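Local coordinates for protein ArCE4A (Arthrobacter sp. AW19M34-1, PDB 5LFZ) that probably removes acetyl groups from chitin-type polysaccharides as a metal-dependent carbohydrate esterase of family CE4, at residues 35-46 / 68-77. Sequence-based numbering, arbitrary orientation.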
ATOM      1  N   PRO A  35      -2.912  -3.940   9.362  1.00 19.89           N
ATOM      2  CA  PRO A  35      -1.844  -4.738   9.979  1.00 24.11           C
ATOM      3  C   PRO A  35      -2.339  -6.087  10.503  1.00 24.37           C
ATOM      4  O   PRO A  35      -3.541  -6.302  10.693  1.00 22.82           O
ATOM      5  CB  PRO A  35      -1.369  -3.848  11.124  1.00 27.88           C
ATOM      6  CG  PRO A  35      -2.570  -3.021  11.467  1.00 28.48           C
ATOM      7  CD  PRO A  35      -3.296  -2.779  10.187  1.00 23.11           C
ATOM      8  N   GLY A  36      -1.400  -6.995  10.733  1.00 27.14           N
ATOM      9  CA  GLY A  36      -1.721  -8.295  11.285  1.00 28.31           C
ATOM     10  C   GLY A  36      -0.499  -8.888  11.951  1.00 26.87           C
ATOM     11  O   GLY A  36       0.474  -8.182  12.224  1.00 23.92           O
ATOM     12  N   GLU A  37      -0.545 -10.194  12.190  1.00 27.21           N
ATOM     13  CA  GLU A  37       0.479 -10.877  12.970  1.00 27.88           C
ATOM     14  C   GLU A  37       1.830 -10.948  12.261  1.00 26.29           C
ATOM     15  O   GLU A  37       2.847 -11.247  12.893  1.00 26.78           O
ATOM     16  CB  GLU A  37       0.010 -12.286  13.317  1.00 29.44           C
ATOM     17  CG  GLU A  37      -0.169 -13.167  12.093  1.00 29.58           C
ATOM     18  CD  GLU A  37      -0.952 -14.427  12.385  1.00 43.74           C
ATOM     19  OE1 GLU A  37      -0.352 -15.395  12.896  1.00 39.39           O
ATOM     20  OE2 GLU A  37      -2.171 -14.443  12.105  1.00 50.02           O
ATOM     21  N   TYR A  38       1.849 -10.663  10.963  1.00 24.97           N
ATOM     22  CA  TYR A  38       3.095 -10.737  10.206  1.00 26.32           C
ATOM     23  C   TYR A  38       3.712  -9.372   9.927  1.00 21.19           C
ATOM     24  O   TYR A  38       4.840  -9.292   9.440  1.00 23.90           O
ATOM     25  CB  TYR A  38       2.879 -11.472   8.877  1.00 24.83           C
ATOM     26  CG  TYR A  38       2.209 -12.817   9.023  1.00 28.00           C
ATOM     27  CD1 TYR A  38       2.919 -13.922   9.471  1.00 26.64           C
ATOM     28  CD2 TYR A  38       0.869 -12.982   8.704  1.00 29.85           C
ATOM     29  CE1 TYR A  38       2.306 -15.162   9.602  1.00 32.78           C
ATOM     30  CE2 TYR A  38       0.248 -14.215   8.828  1.00 29.81           C
ATOM     31  CZ  TYR A  38       0.970 -15.298   9.283  1.00 34.83           C
ATOM     32  OH  TYR A  38       0.355 -16.526   9.412  1.00 39.78           O
ATOM     33  N   THR A  39       2.988  -8.305  10.247  1.00 22.94           N
ATOM     34  CA  THR A  39       3.414  -6.961   9.874  1.00 21.50           C
ATOM     35  C   THR A  39       4.753  -6.562  10.496  1.00 21.57           C
ATOM     36  O   THR A  39       5.597  -5.959   9.835  1.00 22.98           O
ATOM     37  CB  THR A  39       2.348  -5.929  10.254  1.00 23.83           C
ATOM     38  OG1 THR A  39       1.087  -6.329   9.700  1.00 26.42           O
ATOM     39  CG2 THR A  39       2.726  -4.551   9.708  1.00 21.70           C
ATOM     40  N   ASN A  40       4.962  -6.903  11.760  1.00 21.19           N
ATOM     41  CA  ASN A  40       6.220  -6.527  12.393  1.00 23.24           C
ATOM     42  C   ASN A  40       7.427  -7.274  11.824  1.00 25.65           C
ATOM     43  O   ASN A  40       8.508  -6.694  11.689  1.00 25.75           O
ATOM     44  CB  ASN A  40       6.127  -6.722  13.892  1.00 22.44           C
ATOM     45  CG  ASN A  40       5.415  -5.573  14.558  1.00 23.68           C
ATOM     46  OD1 ASN A  40       6.010  -4.524  14.800  1.00 29.11           O
ATOM     47  ND2 ASN A  40       4.127  -5.741  14.818  1.00 24.45           N
ATOM     48  N   ARG A  41       7.253  -8.547  11.477  1.00 25.04           N
ATOM     49  CA  ARG A  41       8.323  -9.287  10.817  1.00 25.46           C
ATOM     50  C   ARG A  41       8.609  -8.666   9.460  1.00 25.36           C
ATOM     51  O   ARG A  41       9.758  -8.560   9.040  1.00 29.98           O
ATOM     52  CB  ARG A  41       7.957 -10.766  10.664  1.00 28.33           C
ATOM     53  CG  ARG A  41       8.023 -11.538  11.971  1.00 34.65           C
ATOM     54  CD  ARG A  41       7.261 -12.845  11.893  1.00 35.49           C
ATOM     55  NE  ARG A  41       7.883 -13.782  10.963  1.00 35.18           N
ATOM     56  CZ  ARG A  41       7.299 -14.892  10.534  1.00 37.89           C
ATOM     57  NH1 ARG A  41       6.081 -15.203  10.958  1.00 34.83           N
ATOM     58  NH2 ARG A  41       7.932 -15.691   9.688  1.00 38.27           N
ATOM     59  N   LEU A  42       7.546  -8.238   8.791  1.00 25.86           N
ATOM     60  CA  LEU A  42       7.657  -7.565   7.507  1.00 25.50           C
ATOM     61  C   LEU A  42       8.453  -6.266   7.656  1.00 22.53           C
ATOM     62  O   LEU A  42       9.351  -5.973   6.865  1.00 25.98           O
ATOM     63  CB  LEU A  42       6.255  -7.308   6.951  1.00 28.15           C
ATOM     64  CG  LEU A  42       6.061  -6.677   5.584  1.00 36.01           C
ATOM     65  CD1 LEU A  42       7.017  -7.305   4.630  1.00 42.06           C
ATOM     66  CD2 LEU A  42       4.624  -6.905   5.127  1.00 36.57           C
ATOM     67  N   LEU A  43       8.133  -5.499   8.691  1.00 25.04           N
ATOM     68  CA  LEU A  43       8.825  -4.247   8.950  1.00 24.89           C
ATOM     69  C   LEU A  43      10.283  -4.497   9.326  1.00 25.51           C
ATOM     70  O   LEU A  43      11.166  -3.715   8.969  1.00 28.87           O
ATOM     71  CB  LEU A  43       8.122  -3.471  10.058  1.00 20.89           C
ATOM     72  CG  LEU A  43       6.776  -2.839   9.704  1.00 22.14           C
ATOM     73  CD1 LEU A  43       6.078  -2.383  10.963  1.00 23.70           C
ATOM     74  CD2 LEU A  43       6.980  -1.660   8.765  1.00 23.74           C
ATOM     75  N   ASP A  44      10.525  -5.587  10.050  1.00 27.26           N
ATOM     76  CA  ASP A  44      11.883  -5.969  10.408  1.00 31.22           C
ATOM     77  C   ASP A  44      12.706  -6.225   9.149  1.00 31.13           C
ATOM     78  O   ASP A  44      13.830  -5.739   9.027  1.00 32.82           O
ATOM     79  CB  ASP A  44      11.887  -7.213  11.300  1.00 31.79           C
ATOM     80  CG  ASP A  44      11.409  -6.930  12.712  1.00 34.03           C
ATOM     81  OD1 ASP A  44      11.319  -5.745  13.104  1.00 30.65           O
ATOM     82  OD2 ASP A  44      11.121  -7.901  13.440  1.00 35.13           O
ATOM     83  N   GLU A  45      12.143  -6.983   8.212  1.00 29.03           N
ATOM     84  CA  GLU A  45      12.853  -7.317   6.980  1.00 29.49           C
ATOM     85  C   GLU A  45      13.109  -6.076   6.132  1.00 30.04           C
ATOM     86  O   GLU A  45      14.199  -5.906   5.583  1.00 31.95           O
ATOM     87  CB  GLU A  45      12.074  -8.354   6.166  1.00 33.56           C
ATOM     88  CG  GLU A  45      11.899  -9.707   6.850  1.00 38.42           C
ATOM     89  CD  GLU A  45      13.216 -10.406   7.142  1.00 53.47           C
ATOM     90  OE1 GLU A  45      14.213 -10.140   6.434  1.00 53.30           O
ATOM     91  OE2 GLU A  45      13.255 -11.228   8.083  1.00 58.54           O
ATOM     92  N   LEU A  46      12.105  -5.211   6.026  1.00 27.19           N
ATOM     93  CA  LEU A  46      12.250  -3.969   5.280  1.00 27.17           C
ATOM     94  C   LEU A  46      13.342  -3.096   5.890  1.00 31.53           C
ATOM     95  O   LEU A  46      14.147  -2.503   5.170  1.00 34.45           O
ATOM     96  CB  LEU A  46      10.920  -3.217   5.231  1.00 25.98           C
ATOM     97  CG  LEU A  46       9.888  -3.868   4.308  1.00 23.93           C
ATOM     98  CD1 LEU A  46       8.524  -3.215   4.513  1.00 24.60           C
ATOM     99  CD2 LEU A  46      10.331  -3.754   2.854  1.00 25.36           C
ATOM    100  N   THR A  68       2.324  -0.683  15.980  1.00 25.61           N
ATOM    101  CA  THR A  68       2.809  -1.093  14.673  1.00 22.29           C
ATOM    102  C   THR A  68       2.627   0.024  13.642  1.00 23.82           C
ATOM    103  O   THR A  68       3.491   0.228  12.789  1.00 22.20           O
ATOM    104  CB  THR A  68       2.108  -2.392  14.203  1.00 22.90           C
ATOM    105  OG1 THR A  68       2.353  -3.424  15.164  1.00 25.23           O
ATOM    106  CG2 THR A  68       2.642  -2.840  12.856  1.00 22.89           C
ATOM    107  N   LEU A  69       1.536   0.782  13.736  1.00 23.78           N
ATOM    108  CA  LEU A  69       1.371   1.923  12.838  1.00 24.12           C
ATOM    109  C   LEU A  69       2.382   3.017  13.177  1.00 23.94           C
ATOM    110  O   LEU A  69       2.910   3.683  12.282  1.00 22.61           O
ATOM    111  CB  LEU A  69      -0.055   2.474  12.891  1.00 23.69           C
ATOM    112  CG  LEU A  69      -0.860   1.991  11.682  1.00 23.27           C
ATOM    113  CD1 LEU A  69      -1.173   0.499  11.815  1.00 28.29           C
ATOM    114  CD2 LEU A  69      -2.127   2.805  11.487  1.00 31.65           C
ATOM    115  N   LYS A  70       2.675   3.184  14.462  1.00 25.55           N
ATOM    116  CA  LYS A  70       3.700   4.140  14.851  1.00 23.46           C
ATOM    117  C   LYS A  70       5.049   3.724  14.266  1.00 24.07           C
ATOM    118  O   LYS A  70       5.843   4.580  13.886  1.00 27.04           O
ATOM    119  CB  LYS A  70       3.788   4.277  16.371  1.00 26.37           C
ATOM    120  CG  LYS A  70       2.620   5.027  16.992  1.00 35.19           C
ATOM    121  CD  LYS A  70       2.876   5.297  18.466  1.00 44.63           C
ATOM    122  CE  LYS A  70       1.622   5.779  19.170  1.00 48.92           C
ATOM    123  NZ  LYS A  70       0.576   4.716  19.196  1.00 47.38           N
ATOM    124  N   ARG A  71       5.301   2.416  14.177  1.00 23.98           N
ATOM    125  CA  ARG A  71       6.523   1.930  13.536  1.00 24.92           C
ATOM    126  C   ARG A  71       6.594   2.372  12.083  1.00 23.28           C
ATOM    127  O   ARG A  71       7.650   2.767  11.599  1.00 25.84           O
ATOM    128  CB  ARG A  71       6.623   0.401  13.584  1.00 27.32           C
ATOM    129  CG  ARG A  71       7.144  -0.198  14.865  1.00 30.30           C
ATOM    130  CD  ARG A  71       7.563  -1.647  14.623  1.00 26.50           C
ATOM    131  NE  ARG A  71       8.768  -1.743  13.806  1.00 25.15           N
ATOM    132  CZ  ARG A  71       9.312  -2.891  13.404  1.00 25.93           C
ATOM    133  NH1 ARG A  71       8.756  -4.046  13.744  1.00 24.16           N
ATOM    134  NH2 ARG A  71      10.417  -2.886  12.665  1.00 29.75           N
ATOM    135  N   MET A  72       5.468   2.292  11.387  1.00 23.28           N
ATOM    136  CA  MET A  72       5.433   2.660   9.977  1.00 24.46           C
ATOM    137  C   MET A  72       5.849   4.109   9.770  1.00 27.84           C
ATOM    138  O   MET A  72       6.640   4.418   8.876  1.00 28.09           O
ATOM    139  CB  MET A  72       4.039   2.424   9.401  1.00 22.21           C
ATOM    140  CG  MET A  72       3.635   0.960   9.390  1.00 20.26           C
ATOM    141  SD  MET A  72       1.939   0.714   8.849  1.00 22.88           S
ATOM    142  CE  MET A  72       1.876  -1.078   8.821  1.00 20.97           C
ATOM    143  N   VAL A  73       5.321   4.998  10.605  1.00 24.42           N
ATOM    144  CA  VAL A  73       5.678   6.408  10.538  1.00 27.05           C
ATOM    145  C   VAL A  73       7.136   6.606  10.942  1.00 29.04           C
ATOM    146  O   VAL A  73       7.895   7.263  10.230  1.00 28.25           O
ATOM    147  CB  VAL A  73       4.767   7.262  11.437  1.00 28.22           C
ATOM    148  CG1 VAL A  73       5.253   8.716  11.470  1.00 30.92           C
ATOM    149  CG2 VAL A  73       3.322   7.168  10.957  1.00 30.36           C
ATOM    150  N   ASP A  74       7.517   6.024  12.075  1.00 25.73           N
ATOM    151  CA  ASP A  74       8.860   6.195  12.623  1.00 28.85           C
ATOM    152  C   ASP A  74       9.959   5.674  11.699  1.00 27.98           C
ATOM    153  O   ASP A  74      11.071   6.198  11.704  1.00 31.12           O
ATOM    154  CB  ASP A  74       8.984   5.504  13.988  1.00 34.28           C
ATOM    155  CG  ASP A  74       8.426   6.346  15.134  1.00 46.29           C
ATOM    156  OD1 ASP A  74       8.095   7.531  14.904  1.00 42.69           O
ATOM    157  OD2 ASP A  74       8.324   5.827  16.269  1.00 43.79           O
ATOM    158  N   GLU A  75       9.659   4.648  10.906  1.00 29.08           N
ATOM    159  CA  GLU A  75      10.710   3.984  10.140  1.00 26.00           C
ATOM    160  C   GLU A  75      10.650   4.276   8.639  1.00 27.75           C
ATOM    161  O   GLU A  75      11.264   3.572   7.837  1.00 32.57           O
ATOM    162  CB  GLU A  75      10.664   2.473  10.405  1.00 27.44           C
ATOM    163  CG  GLU A  75      11.030   2.137  11.850  1.00 28.98           C
ATOM    164  CD  GLU A  75      10.792   0.684  12.229  1.00 34.65           C
ATOM    165  OE1 GLU A  75      10.907  -0.193  11.352  1.00 36.64           O
ATOM    166  OE2 GLU A  75      10.500   0.422  13.416  1.00 39.30           O
ATOM    167  N   GLY A  76       9.920   5.319   8.262  1.00 27.55           N
ATOM    168  CA  GLY A  76      10.013   5.855   6.915  1.00 30.37           C
ATOM    169  C   GLY A  76       8.986   5.360   5.913  1.00 28.69           C
ATOM    170  O   GLY A  76       9.076   5.662   4.723  1.00 30.61           O
ATOM    171  N   HIS A  77       8.003   4.605   6.386  1.00 22.71           N
ATOM    172  CA  HIS A  77       6.985   4.057   5.501  1.00 22.34           C
ATOM    173  C   HIS A  77       5.822   5.027   5.340  1.00 24.73           C
ATOM    174  O   HIS A  77       5.760   6.065   6.012  1.00 26.75           O
ATOM    175  CB  HIS A  77       6.506   2.709   6.038  1.00 21.77           C
ATOM    176  CG  HIS A  77       7.624   1.755   6.313  1.00 22.32           C
ATOM    177  ND1 HIS A  77       8.319   1.115   5.309  1.00 26.69           N
ATOM    178  CD2 HIS A  77       8.209   1.375   7.475  1.00 25.43           C
ATOM    179  CE1 HIS A  77       9.265   0.361   5.840  1.00 25.74           C
ATOM    180  NE2 HIS A  77       9.219   0.499   7.153  1.00 25.54           N
TER
HETATM  181  O   HOH W   1       5.357  -2.767  16.719  1.00 33.93           O
HETATM  182  O   HOH W   2      10.906  -0.883   8.701  1.00 28.17           O
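Arg71 reaches across to helix 39-46 and lays its guanidinium over Leu43, whose CB sits 3.4 Å above one face of the plane. Two side chains of that helix meet the end of the guanidinium, Asp44 at both NH1 and NH2, Asn40 at NH1. Asp44 offers a single oxygen: OD1 takes NH2 at 3.0 Å, nearly in line with its own C-O bond, and NH1 from the same face of the carboxylate. Asn40 OD1 receives NH1 at 3.0 Å on a lone pair in the amide plane; the amide and guanidinium planes are 27° apart, nearly coplanar. The other end of that amide bonds Thr68, with ND2 donating to OG1 at 2.9 Å. One asparagine thus bridges two successive turns of helix 68-74.

Beside these polar bonds the contact is apolar. Thr68 CG2 meets Thr39 CG2 at 3.6 Å, and the extended Met72 chain brings CE to the same methyl of Thr39. Leu43 splits its branches: CD1 lies by Thr68 CG2 and the Arg71 chain, while CD2 approaches His77 NE2 obliquely at 3.5 Å. Pro35 CG and Leu69 CD1 pack at the other end.

A second shell fixes these groups. Arg71 bends at chi3 (70°), and Glu75 grips it side-on, with OE2 facing NE and OE1 facing NH2. The two carboxylates probably stabilise the arginine charge and hold its plane still. A water links Leu43 O, Glu75 OE1 and His77 NE2, while His77 ND1 bonds Ala53 N. Asp174 takes up the hydroxyl of Thr39.

Phe55 of strand 54-57 touches Leu43, Leu46 and Met72 and meets the His77 ring edge-to-face. Segments 39-46 and 68-74 run nearly parallel, 17° apart, their axes 10.7 Å apart at closest approach. This is the side-by-side packing of neighbouring helices on the outside of the parallel-stranded, distorted barrel of the NodB homology fold.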